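Local coordinates for NAD nucleotidase (Haemophilus influenzae, PDB 3ZTV), which degrades NAD to adenosine and nicotinamide riboside, acting as a zinc-dependent periplasmic enzyme of the 5'-nucleotidase family with both pyrophosphatase and nucleotidase activity, at residues I153-L158 with I199-A204; T182-A187 with V216-V221; D220-G225 with V259-G264; H96-G101 with I121-A126; L13-I18 with L64-G69. All blocks are in the same frame, centred on the assembly; numbering follows the deposited sequence.

Contact 1: residues I153-L158 with I199-A204; sequences IAIIGL and ILLSHA
Ile155 beside Ile199 opens a parallel strand pair of the calcineurin-like phosphoesterase fold, which runs through Leu158 beside Ser202 and ends at the dinuclear zinc site. His203 lies at the zinc end of the pair: its backbone N donates to Leu158 O at 2.8 Å, while its ring, hydrogen-bonded through NE2 to Asp20, lies about 2 Å from a bound zinc, consistent with its assignment as a ligand of the second metal. The ladder thus illustrates how a regular strand can deliver a metal-site histidine at its C-terminal end. The first three bonds are nearly straight, 173° at the hydrogen for Ile199 N to Ala154 O; Leu158 N to Leu201 O bends to 131°.

On one face, Ile155 CD1 touches Ile199 CG2 at 4.1 Å and Leu201 CB at 4.2 Å. On the other, Leu200 CD1 lies against Ile156 CG2 (3.8 Å) and Leu158 CB. Leu200 CG stands anti to the backbone N (chi1 -178°), beside the carbonyl carbon, and from there CD1 reaches Ile156. Ser202 OG receives Ala204 N at 3.0 Å, an ST turn that shapes the exit, and also bonds to Asn209.

Helix 179-191 packs on Ala154 and Ile156, helix 206-215 joins it over Leu158, and strand 221-224 continues the sheet beyond strand 198-203.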
# COMPACT_ATOMS: atom_id res chain seq x y z
N ILE A 153 -27.62 0.09 -3.96
CA ILE A 153 -26.73 -0.41 -2.93
C ILE A 153 -25.56 -1.11 -3.61
O ILE A 153 -25.76 -1.93 -4.51
CB ILE A 153 -27.46 -1.39 -1.98
CG1 ILE A 153 -28.69 -0.71 -1.35
CG2 ILE A 153 -26.52 -1.91 -0.91
CD1 ILE A 153 -29.46 -1.58 -0.38
N ALA A 154 -24.34 -0.76 -3.21
CA ALA A 154 -23.16 -1.39 -3.77
C ALA A 154 -22.63 -2.47 -2.84
O ALA A 154 -22.67 -2.33 -1.62
CB ALA A 154 -22.08 -0.35 -4.04
N ILE A 155 -22.13 -3.55 -3.44
CA ILE A 155 -21.41 -4.56 -2.68
C ILE A 155 -20.04 -4.79 -3.31
O ILE A 155 -19.92 -4.96 -4.53
CB ILE A 155 -22.23 -5.87 -2.55
CG1 ILE A 155 -21.47 -6.89 -1.70
CG2 ILE A 155 -22.62 -6.41 -3.90
CD1 ILE A 155 -22.34 -8.03 -1.18
N ILE A 156 -19.01 -4.76 -2.48
CA ILE A 156 -17.61 -4.85 -2.90
C ILE A 156 -17.02 -6.13 -2.31
O ILE A 156 -17.21 -6.41 -1.13
CB ILE A 156 -16.80 -3.66 -2.34
CG1 ILE A 156 -17.38 -2.32 -2.80
CG2 ILE A 156 -15.32 -3.75 -2.71
CD1 ILE A 156 -16.89 -1.17 -1.96
N GLY A 157 -16.30 -6.92 -3.12
CA GLY A 157 -15.64 -8.10 -2.59
C GLY A 157 -14.21 -7.82 -2.19
O GLY A 157 -13.57 -6.92 -2.76
N LEU A 158 -13.66 -8.59 -1.25
CA LEU A 158 -12.29 -8.37 -0.79
C LEU A 158 -11.68 -9.65 -0.22
O LEU A 158 -12.37 -10.40 0.48
CB LEU A 158 -12.27 -7.27 0.30
CG LEU A 158 -10.97 -6.48 0.50
CD1 LEU A 158 -10.72 -5.51 -0.65
CD2 LEU A 158 -11.02 -5.71 1.83
N ILE A 199 -21.91 -2.24 1.11
CA ILE A 199 -21.63 -3.47 1.84
C ILE A 199 -20.28 -4.00 1.37
O ILE A 199 -20.02 -4.05 0.16
CB ILE A 199 -22.67 -4.56 1.51
CG1 ILE A 199 -24.10 -4.04 1.71
CG2 ILE A 199 -22.41 -5.84 2.32
CD1 ILE A 199 -24.40 -3.60 3.10
N LEU A 200 -19.43 -4.38 2.31
CA LEU A 200 -18.15 -5.00 1.98
C LEU A 200 -18.21 -6.48 2.40
O LEU A 200 -18.45 -6.80 3.57
CB LEU A 200 -17.02 -4.27 2.72
CG LEU A 200 -15.60 -4.75 2.47
CD1 LEU A 200 -15.20 -4.48 1.03
CD2 LEU A 200 -14.63 -4.07 3.42
N LEU A 201 -18.04 -7.36 1.42
CA LEU A 201 -18.04 -8.81 1.62
C LEU A 201 -16.57 -9.23 1.60
O LEU A 201 -15.94 -9.33 0.53
CB LEU A 201 -18.83 -9.49 0.50
CG LEU A 201 -19.00 -11.01 0.58
CD1 LEU A 201 -19.65 -11.44 1.90
CD2 LEU A 201 -19.78 -11.52 -0.60
N SER A 202 -15.99 -9.41 2.79
CA SER A 202 -14.54 -9.44 2.96
C SER A 202 -14.00 -10.65 3.70
O SER A 202 -14.29 -10.87 4.87
CB SER A 202 -14.06 -8.17 3.67
OG SER A 202 -12.69 -8.31 4.02
N HIS A 203 -13.16 -11.41 2.97
CA HIS A 203 -12.38 -12.50 3.55
C HIS A 203 -11.07 -12.02 4.18
O HIS A 203 -10.11 -12.81 4.32
CB HIS A 203 -12.07 -13.62 2.54
CG HIS A 203 -11.97 -14.97 3.17
ND1 HIS A 203 -10.80 -15.57 3.59
CD2 HIS A 203 -12.96 -15.83 3.50
CE1 HIS A 203 -11.08 -16.75 4.14
NE2 HIS A 203 -12.38 -16.93 4.08
N ALA A 204 -10.99 -10.75 4.56
CA ALA A 204 -9.76 -10.23 5.16
C ALA A 204 -9.54 -10.70 6.60
O ALA A 204 -8.44 -10.51 7.13
CB ALA A 204 -9.72 -8.70 5.11

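Contact 2: residues T182-A187 with V216-V221; sequences TAQIMA and VNDIDV
Gln184 and Val216 run alongside one another, pointing opposite ways, the glutamine reaching out from helix 179-191 while the valine comes in from the segment that follows helix 206-215. Val216 CG1, anti to its backbone N (chi1 171°), presses against the root of the glutamine, 3.7 Å from Gln184 CA and 3.9 Å from Gln184 CB. Beyond CG the glutamine chain bends, with chi2 61°, which turns CD back over the same methyl: Gln184 CD is 3.7 Å from Val216 CG1. Its amide group ends beside the backbone of Asn217.

One helical turn apart, Ala183 and Ala187 both aim CB at the loop, where Ile219 lies over the two methyls, its CG1 3.8 Å from Ala187 CB and its CD1 3.9 Å from Ala183 CB. This is a worked case of helix and connection meeting in an alpha/beta layer: the loop takes the chain from helix 206-215 back to strand 221-224, and helix 179-191 beside it leads into strand 198-203. Asp218 makes the turn with a positive phi of 79°, and its CB approaches Ala187 CB at 4.1 Å.

Behind Ile219 lies Leu200 of strand 198-203. Gln184 also packs on Tyr177 of the second subunit, and Ile185 and Met186 of the same helix meet Met186 and Ile185 of that subunit.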
# COMPACT_ATOMS: atom_id res chain seq x y z
N THR A 182 -7.71 -0.67 -1.00
CA THR A 182 -8.73 -1.06 -1.96
C THR A 182 -10.13 -0.72 -1.46
O THR A 182 -10.97 -0.21 -2.21
CB THR A 182 -8.65 -2.57 -2.33
OG1 THR A 182 -7.36 -2.84 -2.91
CG2 THR A 182 -9.77 -2.95 -3.29
N ALA A 183 -10.41 -1.05 -0.19
CA ALA A 183 -11.71 -0.73 0.39
C ALA A 183 -12.03 0.76 0.28
O ALA A 183 -13.12 1.14 -0.14
CB ALA A 183 -11.80 -1.21 1.84
N GLN A 184 -11.08 1.62 0.62
CA GLN A 184 -11.37 3.05 0.59
C GLN A 184 -11.51 3.58 -0.82
O GLN A 184 -12.41 4.37 -1.10
CB GLN A 184 -10.32 3.88 1.32
CG GLN A 184 -10.65 5.39 1.39
CD GLN A 184 -11.96 5.67 2.13
OE1 GLN A 184 -13.06 5.58 1.55
NE2 GLN A 184 -11.86 5.99 3.40
N ILE A 185 -10.61 3.16 -1.72
CA ILE A 185 -10.65 3.67 -3.08
C ILE A 185 -11.94 3.20 -3.76
O ILE A 185 -12.60 3.98 -4.46
CB ILE A 185 -9.39 3.25 -3.87
CG1 ILE A 185 -8.13 3.86 -3.25
CG2 ILE A 185 -9.52 3.61 -5.35
CD1 ILE A 185 -8.21 5.38 -3.02
N MET A 186 -12.32 1.94 -3.54
CA MET A 186 -13.56 1.43 -4.13
C MET A 186 -14.77 2.21 -3.62
O MET A 186 -15.63 2.63 -4.40
CB MET A 186 -13.76 -0.05 -3.82
CG MET A 186 -12.82 -0.98 -4.59
SD MET A 186 -13.02 -0.95 -6.40
CE MET A 186 -14.73 -1.47 -6.55
N ALA A 187 -14.86 2.41 -2.31
CA ALA A 187 -16.00 3.09 -1.73
C ALA A 187 -16.03 4.56 -2.18
O ALA A 187 -17.10 5.10 -2.47
CB ALA A 187 -16.00 2.98 -0.21
N VAL A 216 -11.63 3.52 7.47
CA VAL A 216 -12.13 3.74 6.12
C VAL A 216 -13.55 4.29 6.19
O VAL A 216 -14.37 3.80 6.97
CB VAL A 216 -12.11 2.41 5.31
CG1 VAL A 216 -12.82 2.55 3.98
CG2 VAL A 216 -10.67 1.92 5.11
N ASN A 217 -13.83 5.30 5.37
CA ASN A 217 -15.16 5.91 5.31
C ASN A 217 -16.07 5.28 4.25
O ASN A 217 -15.62 4.62 3.31
CB ASN A 217 -15.06 7.42 5.04
CG ASN A 217 -14.32 8.16 6.14
OD1 ASN A 217 -13.42 8.97 5.88
ND2 ASN A 217 -14.69 7.87 7.37
N ASP A 218 -17.38 5.49 4.43
CA ASP A 218 -18.39 5.22 3.41
C ASP A 218 -18.80 3.75 3.27
O ASP A 218 -19.56 3.41 2.36
CB ASP A 218 -17.96 5.83 2.06
CG ASP A 218 -17.69 7.31 2.15
OD1 ASP A 218 -18.53 8.05 2.71
OD2 ASP A 218 -16.62 7.73 1.69
N ILE A 219 -18.32 2.91 4.18
CA ILE A 219 -18.71 1.49 4.18
C ILE A 219 -19.58 1.21 5.41
O ILE A 219 -19.18 1.49 6.54
CB ILE A 219 -17.48 0.56 4.14
CG1 ILE A 219 -16.65 0.83 2.88
CG2 ILE A 219 -17.89 -0.92 4.25
CD1 ILE A 219 -15.39 -0.03 2.79
N ASP A 220 -20.77 0.66 5.17
CA ASP A 220 -21.79 0.51 6.22
C ASP A 220 -21.78 -0.82 6.96
O ASP A 220 -21.99 -0.85 8.18
CB ASP A 220 -23.16 0.75 5.61
CG ASP A 220 -23.28 2.15 5.03
OD1 ASP A 220 -23.15 3.13 5.79
OD2 ASP A 220 -23.49 2.33 3.81
N VAL A 221 -21.56 -1.92 6.23
CA VAL A 221 -21.58 -3.26 6.82
C VAL A 221 -20.43 -4.07 6.23
O VAL A 221 -20.21 -4.05 5.01
CB VAL A 221 -22.93 -4.01 6.55
CG1 VAL A 221 -22.96 -5.37 7.24
CG2 VAL A 221 -24.11 -3.17 7.03

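Contact 3: residues D220-G225 with V259-G264; sequences DVIVTG and VFVMEG
Thr224 sets its methyl CG2 over the flat carboxylate of Glu263, almost directly above CD at 3.8 Å, the two side chains crossing at about a right angle. Past this methyl, Glu263 OE2 comes within 3.4 Å of Gly225 CA. Both carboxylate oxygens have polar partners beyond the pair: OE1 bonds to Ser227 OG and Tyr229 N, and OE2 to His228 N, so the group is held by the chain that follows Gly225. Gly225 itself leads directly to the zinc ligand Asp226. The other flat group is the Phe260 ring at the opposite end, whose CD2 lies 3.9 Å from Asp220 O in an oblique approach.

Between these ends the backbones run parallel, 10° apart. Phe260 N reaches Asp220 O from 27° out of the carbonyl plane; Ile222 N then meets Phe260 O at 2.7 Å, more nearly in line with the carbonyl. Met262 reaches across to the partner strand. CG sits between the backbone N and the carbonyl carbon (chi1 73°), and after a bend at chi2 the terminal CE touches Val221 CG1 and Val223 CG2, each at 3.9 Å. One methyl therefore bridges two residues of the partner strand on their shared face. On the reverse face Val261 CG1 touches Thr224 OG1 at 3.6 Å, an oxygen that is bonded to Asn209 ND2.

The pair continues the phosphoesterase sheet: strand 198-203 flanks strand 221-224, helix 206-215 covers Ile222 and Thr224, and strand 230-232 packs on Val261 and Met262.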
# COMPACT_ATOMS: atom_id res chain seq x y z
N ASP A 220 -20.77 0.66 5.17
CA ASP A 220 -21.79 0.51 6.22
C ASP A 220 -21.78 -0.82 6.96
O ASP A 220 -21.99 -0.85 8.18
CB ASP A 220 -23.16 0.75 5.61
CG ASP A 220 -23.28 2.15 5.03
OD1 ASP A 220 -23.15 3.13 5.79
OD2 ASP A 220 -23.49 2.33 3.81
N VAL A 221 -21.56 -1.92 6.23
CA VAL A 221 -21.58 -3.26 6.82
C VAL A 221 -20.43 -4.07 6.23
O VAL A 221 -20.21 -4.05 5.01
CB VAL A 221 -22.93 -4.01 6.55
CG1 VAL A 221 -22.96 -5.37 7.24
CG2 VAL A 221 -24.11 -3.17 7.03
N ILE A 222 -19.68 -4.76 7.09
CA ILE A 222 -18.60 -5.63 6.63
C ILE A 222 -18.88 -7.08 7.04
O ILE A 222 -18.73 -7.46 8.21
CB ILE A 222 -17.22 -5.18 7.15
CG1 ILE A 222 -16.99 -3.68 6.88
CG2 ILE A 222 -16.12 -6.04 6.53
CD1 ILE A 222 -15.70 -3.12 7.45
N VAL A 223 -19.27 -7.88 6.06
CA VAL A 223 -19.63 -9.28 6.24
C VAL A 223 -18.34 -10.07 6.09
O VAL A 223 -17.68 -10.00 5.04
CB VAL A 223 -20.66 -9.71 5.16
CG1 VAL A 223 -21.08 -11.18 5.34
CG2 VAL A 223 -21.89 -8.78 5.19
N THR A 224 -17.97 -10.79 7.15
CA THR A 224 -16.61 -11.29 7.34
C THR A 224 -16.41 -12.79 7.11
O THR A 224 -17.28 -13.61 7.46
CB THR A 224 -16.15 -10.95 8.77
OG1 THR A 224 -16.14 -9.53 8.94
CG2 THR A 224 -14.78 -11.49 9.10
N GLY A 225 -15.25 -13.12 6.55
CA GLY A 225 -14.72 -14.47 6.58
C GLY A 225 -13.25 -14.48 6.94
O GLY A 225 -12.61 -13.43 7.03
N VAL A 259 -20.48 1.67 11.57
CA VAL A 259 -20.10 0.55 10.71
C VAL A 259 -20.35 -0.73 11.51
O VAL A 259 -19.94 -0.83 12.67
CB VAL A 259 -18.60 0.60 10.33
CG1 VAL A 259 -18.27 -0.51 9.31
CG2 VAL A 259 -18.18 1.98 9.78
N PHE A 260 -20.97 -1.72 10.87
CA PHE A 260 -21.25 -3.00 11.53
C PHE A 260 -20.40 -4.10 10.91
O PHE A 260 -20.20 -4.12 9.70
CB PHE A 260 -22.74 -3.31 11.43
CG PHE A 260 -23.59 -2.28 12.11
CD1 PHE A 260 -23.79 -2.34 13.48
CD2 PHE A 260 -24.12 -1.21 11.41
CE1 PHE A 260 -24.54 -1.36 14.14
CE2 PHE A 260 -24.87 -0.23 12.06
CZ PHE A 260 -25.08 -0.31 13.43
N VAL A 261 -19.86 -4.98 11.76
CA VAL A 261 -18.97 -6.05 11.32
C VAL A 261 -19.43 -7.36 11.95
O VAL A 261 -19.71 -7.42 13.15
CB VAL A 261 -17.52 -5.78 11.81
CG1 VAL A 261 -16.58 -6.92 11.42
CG2 VAL A 261 -17.02 -4.43 11.30
N MET A 262 -19.53 -8.43 11.16
CA MET A 262 -19.92 -9.71 11.73
C MET A 262 -19.45 -10.89 10.89
O MET A 262 -19.35 -10.79 9.67
CB MET A 262 -21.44 -9.79 11.97
CG MET A 262 -22.29 -9.94 10.73
SD MET A 262 -22.38 -8.48 9.68
CE MET A 262 -23.75 -8.97 8.62
N GLU A 263 -19.19 -12.01 11.56
CA GLU A 263 -18.82 -13.29 10.94
C GLU A 263 -19.83 -14.34 11.39
O GLU A 263 -20.61 -14.11 12.34
CB GLU A 263 -17.40 -13.68 11.36
CG GLU A 263 -16.77 -14.80 10.54
CD GLU A 263 -15.27 -14.92 10.76
OE1 GLU A 263 -14.76 -14.50 11.81
OE2 GLU A 263 -14.59 -15.45 9.86
N GLY A 264 -19.81 -15.50 10.72
CA GLY A 264 -20.75 -16.59 10.98
C GLY A 264 -20.07 -17.90 11.33
O GLY A 264 -20.41 -18.97 10.80

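Contact 4: residues H96-G101 with I121-A126; sequences HYFTLG and IPVLSA
Thr99 OG1 donates to Leu124 O at 2.6 Å, from 33° out of the carbonyl plane, and in turn accepts from a bound water 2.8 Å away. The water's second donated bond goes to Leu100 O, and Ser125 OG lies 2.8 Å from the same water, so the water joins the two segments beside Thr99. With OG1 anti to its backbone N (chi1 -157°), Thr99 keeps its hydroxyl directed at this junction.

The parallel pairing itself is short. Phe98 donates through N to Pro122 O and accepts through O from Leu124 N, the latter at 2.9 Å. The two strands with helix 108-116 form a beta-alpha-beta unit, and strand 123-124 is the outermost strand of its sheet within the chain.

Side chains extend the contact on both faces. Leu124 CD1 rests obliquely by the Tyr97 ring, 3.6 Å from Tyr97 CD1. On the other face Phe98 and Val123 run alongside in the same direction, with Val123 CG2 near the ring plane, at the edge, 4.1 Å from Phe98 CD2. Leu100 crosses Val123 at about a right angle, CD2 to CG1 3.9 Å.

Further out, Tyr97 OH bonds to Asp144, while the Phe98 ring meets His67 of the next strand edge-to-face. Ile155 of strand 151-159 packs on both Tyr97 and Leu124.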
# COMPACT_ATOMS: atom_id res chain seq x y z
N HIS A 96 -26.68 -14.70 -3.57
CA HIS A 96 -26.52 -13.57 -4.48
C HIS A 96 -25.06 -13.30 -4.85
O HIS A 96 -24.76 -12.93 -5.98
CB HIS A 96 -27.12 -12.30 -3.88
CG HIS A 96 -28.60 -12.35 -3.68
ND1 HIS A 96 -29.51 -12.39 -4.71
CD2 HIS A 96 -29.32 -12.36 -2.53
CE1 HIS A 96 -30.73 -12.43 -4.20
NE2 HIS A 96 -30.64 -12.40 -2.89
N TYR A 97 -24.17 -13.45 -3.87
CA TYR A 97 -22.74 -13.18 -4.08
C TYR A 97 -21.85 -14.07 -3.24
O TYR A 97 -22.21 -14.44 -2.11
CB TYR A 97 -22.39 -11.72 -3.76
CG TYR A 97 -23.23 -10.70 -4.52
CD1 TYR A 97 -22.93 -10.37 -5.83
CD2 TYR A 97 -24.32 -10.08 -3.91
CE1 TYR A 97 -23.70 -9.45 -6.53
CE2 TYR A 97 -25.09 -9.16 -4.60
CZ TYR A 97 -24.78 -8.85 -5.90
OH TYR A 97 -25.56 -7.93 -6.57
N PHE A 98 -20.68 -14.39 -3.80
CA PHE A 98 -19.62 -15.15 -3.15
C PHE A 98 -18.35 -14.33 -3.33
O PHE A 98 -18.11 -13.79 -4.42
CB PHE A 98 -19.47 -16.48 -3.89
CG PHE A 98 -18.25 -17.31 -3.52
CD1 PHE A 98 -18.06 -17.80 -2.24
CD2 PHE A 98 -17.34 -17.66 -4.51
CE1 PHE A 98 -16.95 -18.58 -1.94
CE2 PHE A 98 -16.25 -18.45 -4.21
CZ PHE A 98 -16.05 -18.92 -2.93
N THR A 99 -17.53 -14.21 -2.29
CA THR A 99 -16.22 -13.58 -2.44
C THR A 99 -15.11 -14.64 -2.29
O THR A 99 -15.28 -15.63 -1.58
CB THR A 99 -16.00 -12.37 -1.49
OG1 THR A 99 -15.00 -11.50 -2.04
CG2 THR A 99 -15.58 -12.82 -0.11
N LEU A 100 -14.00 -14.43 -2.97
CA LEU A 100 -12.86 -15.34 -2.85
C LEU A 100 -12.20 -15.28 -1.48
O LEU A 100 -11.97 -14.19 -0.94
CB LEU A 100 -11.82 -15.03 -3.93
CG LEU A 100 -12.28 -15.05 -5.38
CD1 LEU A 100 -11.15 -14.59 -6.28
CD2 LEU A 100 -12.75 -16.46 -5.75
N GLY A 101 -11.92 -16.45 -0.92
CA GLY A 101 -11.09 -16.55 0.26
C GLY A 101 -9.65 -16.90 -0.09
O GLY A 101 -9.21 -16.75 -1.25
N ILE A 121 -23.13 -18.83 -8.87
CA ILE A 121 -23.24 -17.68 -7.97
C ILE A 121 -22.27 -16.58 -8.43
O ILE A 121 -21.09 -16.85 -8.62
CB ILE A 121 -22.87 -18.10 -6.53
CG1 ILE A 121 -23.71 -19.31 -6.06
CG2 ILE A 121 -22.98 -16.93 -5.57
CD1 ILE A 121 -25.21 -19.19 -6.31
N PRO A 122 -22.76 -15.34 -8.60
CA PRO A 122 -21.84 -14.25 -8.97
C PRO A 122 -20.69 -14.10 -7.98
O PRO A 122 -20.91 -14.13 -6.76
CB PRO A 122 -22.73 -13.01 -8.94
CG PRO A 122 -24.09 -13.54 -9.30
CD PRO A 122 -24.17 -14.89 -8.63
N VAL A 123 -19.47 -13.92 -8.50
CA VAL A 123 -18.28 -13.83 -7.67
C VAL A 123 -17.74 -12.40 -7.66
O VAL A 123 -17.65 -11.75 -8.71
CB VAL A 123 -17.18 -14.81 -8.17
CG1 VAL A 123 -15.99 -14.78 -7.24
CG2 VAL A 123 -17.73 -16.23 -8.31
N LEU A 124 -17.37 -11.91 -6.48
CA LEU A 124 -16.78 -10.57 -6.32
C LEU A 124 -15.41 -10.63 -5.65
O LEU A 124 -15.22 -11.36 -4.67
CB LEU A 124 -17.69 -9.70 -5.46
CG LEU A 124 -19.15 -9.56 -5.86
CD1 LEU A 124 -19.92 -8.78 -4.79
CD2 LEU A 124 -19.27 -8.89 -7.21
N SER A 125 -14.47 -9.82 -6.14
CA SER A 125 -13.20 -9.61 -5.46
C SER A 125 -12.50 -8.40 -6.07
O SER A 125 -12.08 -8.44 -7.24
CB SER A 125 -12.29 -10.85 -5.54
OG SER A 125 -11.16 -10.66 -4.72
N ALA A 126 -12.40 -7.33 -5.30
CA ALA A 126 -11.88 -6.06 -5.81
C ALA A 126 -10.36 -5.92 -5.71
O ALA A 126 -9.79 -5.11 -6.43
CB ALA A 126 -12.55 -4.88 -5.11
O HOH W 1 -12.26 -11.82 -2.37

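Contact 5: residues L13-I18 with L64-G69; sequences LSILHI and LVLHAG
Ile18 holds CG1 between its backbone N and carbonyl carbon (chi1 74°), and His67 holds CG anti to its own backbone N (chi1 -169°); together these settings bring the isoleucine chain against the imidazole. CG1 lies 4.1 Å from the ring centroid, 30° off the normal, an off-centre CH-pi contact, and Ile18 CD1 continues to 3.6 Å from His67 CD2. Both ring nitrogens are engaged: ND1 accepts Gly69 N at 3.1 Å in the ring plane, and NE2 is hydrogen-bonded to His21.

These residues end a parallel pair within one of the two facing sheets of the calcineurin-like phosphoesterase domain. Five backbone bonds link it, from Leu64 N, which approaches Ser14 O from above the carbonyl plane, to Ala68 N on Ile18 O at 2.9 Å. Just past the ends of the two segments come Asp20 and Asp70, both zinc ligands, consistent with the pairing holding the two metal-binding loops side by side.

Farther back, Ile15 CG2 meets Leu66 CD1 at 3.9 Å, on the face that packs against Val221 and Val223 of the second sheet. On the reverse face Leu16 CD1 approaches Val65 CG2 at 4.3 Å, with helix 46-59 lying over them.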
# COMPACT_ATOMS: atom_id res chain seq x y z
N LEU A 13 -32.83 -3.78 4.43
CA LEU A 13 -32.17 -4.94 3.84
C LEU A 13 -32.14 -6.07 4.86
O LEU A 13 -31.97 -5.82 6.05
CB LEU A 13 -30.72 -4.58 3.50
CG LEU A 13 -30.21 -4.27 2.09
CD1 LEU A 13 -28.70 -4.15 2.16
CD2 LEU A 13 -30.60 -5.36 1.11
N SER A 14 -32.28 -7.31 4.38
CA SER A 14 -32.19 -8.47 5.26
C SER A 14 -30.98 -9.32 4.85
O SER A 14 -31.07 -10.14 3.94
CB SER A 14 -33.48 -9.29 5.21
OG SER A 14 -34.56 -8.49 5.68
N ILE A 15 -29.85 -9.10 5.51
CA ILE A 15 -28.62 -9.81 5.18
C ILE A 15 -28.61 -11.20 5.81
O ILE A 15 -28.84 -11.35 7.01
CB ILE A 15 -27.39 -9.00 5.61
CG1 ILE A 15 -27.46 -7.59 4.99
CG2 ILE A 15 -26.10 -9.72 5.23
CD1 ILE A 15 -26.35 -6.68 5.44
N LEU A 16 -28.35 -12.21 4.99
CA LEU A 16 -28.27 -13.61 5.41
C LEU A 16 -26.95 -14.14 4.89
O LEU A 16 -26.67 -14.03 3.69
CB LEU A 16 -29.42 -14.41 4.80
CG LEU A 16 -30.83 -13.98 5.25
CD1 LEU A 16 -31.91 -14.58 4.35
CD2 LEU A 16 -31.06 -14.37 6.70
N HIS A 17 -26.10 -14.67 5.77
CA HIS A 17 -24.74 -14.95 5.35
C HIS A 17 -24.11 -16.17 6.03
O HIS A 17 -24.44 -16.52 7.17
CB HIS A 17 -23.87 -13.71 5.57
CG HIS A 17 -23.64 -13.37 7.00
ND1 HIS A 17 -24.56 -12.71 7.79
CD2 HIS A 17 -22.57 -13.60 7.79
CE1 HIS A 17 -24.07 -12.56 9.01
NE2 HIS A 17 -22.86 -13.09 9.03
N ILE A 18 -23.22 -16.82 5.29
CA ILE A 18 -22.32 -17.84 5.84
C ILE A 18 -20.88 -17.56 5.38
O ILE A 18 -20.65 -16.72 4.49
CB ILE A 18 -22.71 -19.30 5.43
CG1 ILE A 18 -22.37 -19.63 3.97
CG2 ILE A 18 -24.17 -19.58 5.71
CD1 ILE A 18 -22.42 -21.14 3.66
N LEU A 64 -30.62 -10.41 1.14
CA LEU A 64 -29.34 -10.40 0.44
C LEU A 64 -28.53 -11.57 0.99
O LEU A 64 -28.16 -11.56 2.17
CB LEU A 64 -28.62 -9.07 0.70
CG LEU A 64 -27.21 -8.91 0.14
CD1 LEU A 64 -27.25 -8.96 -1.39
CD2 LEU A 64 -26.57 -7.62 0.62
N VAL A 65 -28.27 -12.57 0.15
CA VAL A 65 -27.75 -13.85 0.60
C VAL A 65 -26.29 -13.98 0.18
O VAL A 65 -25.99 -13.96 -1.01
CB VAL A 65 -28.62 -15.00 0.07
CG1 VAL A 65 -28.13 -16.33 0.60
CG2 VAL A 65 -30.08 -14.78 0.46
N LEU A 66 -25.40 -14.10 1.16
CA LEU A 66 -23.96 -13.93 0.92
C LEU A 66 -23.10 -15.06 1.46
O LEU A 66 -23.40 -15.66 2.50
CB LEU A 66 -23.47 -12.63 1.57
CG LEU A 66 -24.24 -11.35 1.23
CD1 LEU A 66 -23.77 -10.21 2.12
CD2 LEU A 66 -24.12 -10.99 -0.24
N HIS A 67 -22.00 -15.33 0.74
CA HIS A 67 -20.99 -16.29 1.18
C HIS A 67 -19.63 -15.58 1.22
O HIS A 67 -19.14 -15.10 0.19
CB HIS A 67 -20.94 -17.48 0.22
CG HIS A 67 -20.12 -18.63 0.72
ND1 HIS A 67 -18.81 -18.50 1.14
CD2 HIS A 67 -20.43 -19.94 0.85
CE1 HIS A 67 -18.36 -19.69 1.52
NE2 HIS A 67 -19.32 -20.58 1.34
N ALA A 68 -19.03 -15.46 2.41
CA ALA A 68 -17.81 -14.67 2.56
C ALA A 68 -16.47 -15.41 2.33
O ALA A 68 -15.43 -14.96 2.83
CB ALA A 68 -17.80 -13.95 3.91
N GLY A 69 -16.49 -16.52 1.58
CA GLY A 69 -15.26 -17.15 1.13
C GLY A 69 -14.82 -18.41 1.86
O GLY A 69 -15.41 -18.82 2.87

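All five contacts are largely buried, but they occupy different layers. Contacts 1 and 3 join neighbouring strands of one sheet, linked through Leu200 with Val221 and Val223; contacts 4 and 5 are likewise adjacent in the other sheet. The two sheets face each other, with Leu66 on Ile155 and His17 on Val223. Contact 2 belongs to the outer layer of helix and loop and reaches the second subunit; it rests mainly on side-chain packing, whereas the other four rest on parallel backbone ladders. Contact 4, at a sheet edge, adds water to a short ladder. Contacts 1, 3, 4 and 5 all end toward the zinc ions, where apolar packing gives way to histidine and carboxylate chemistry.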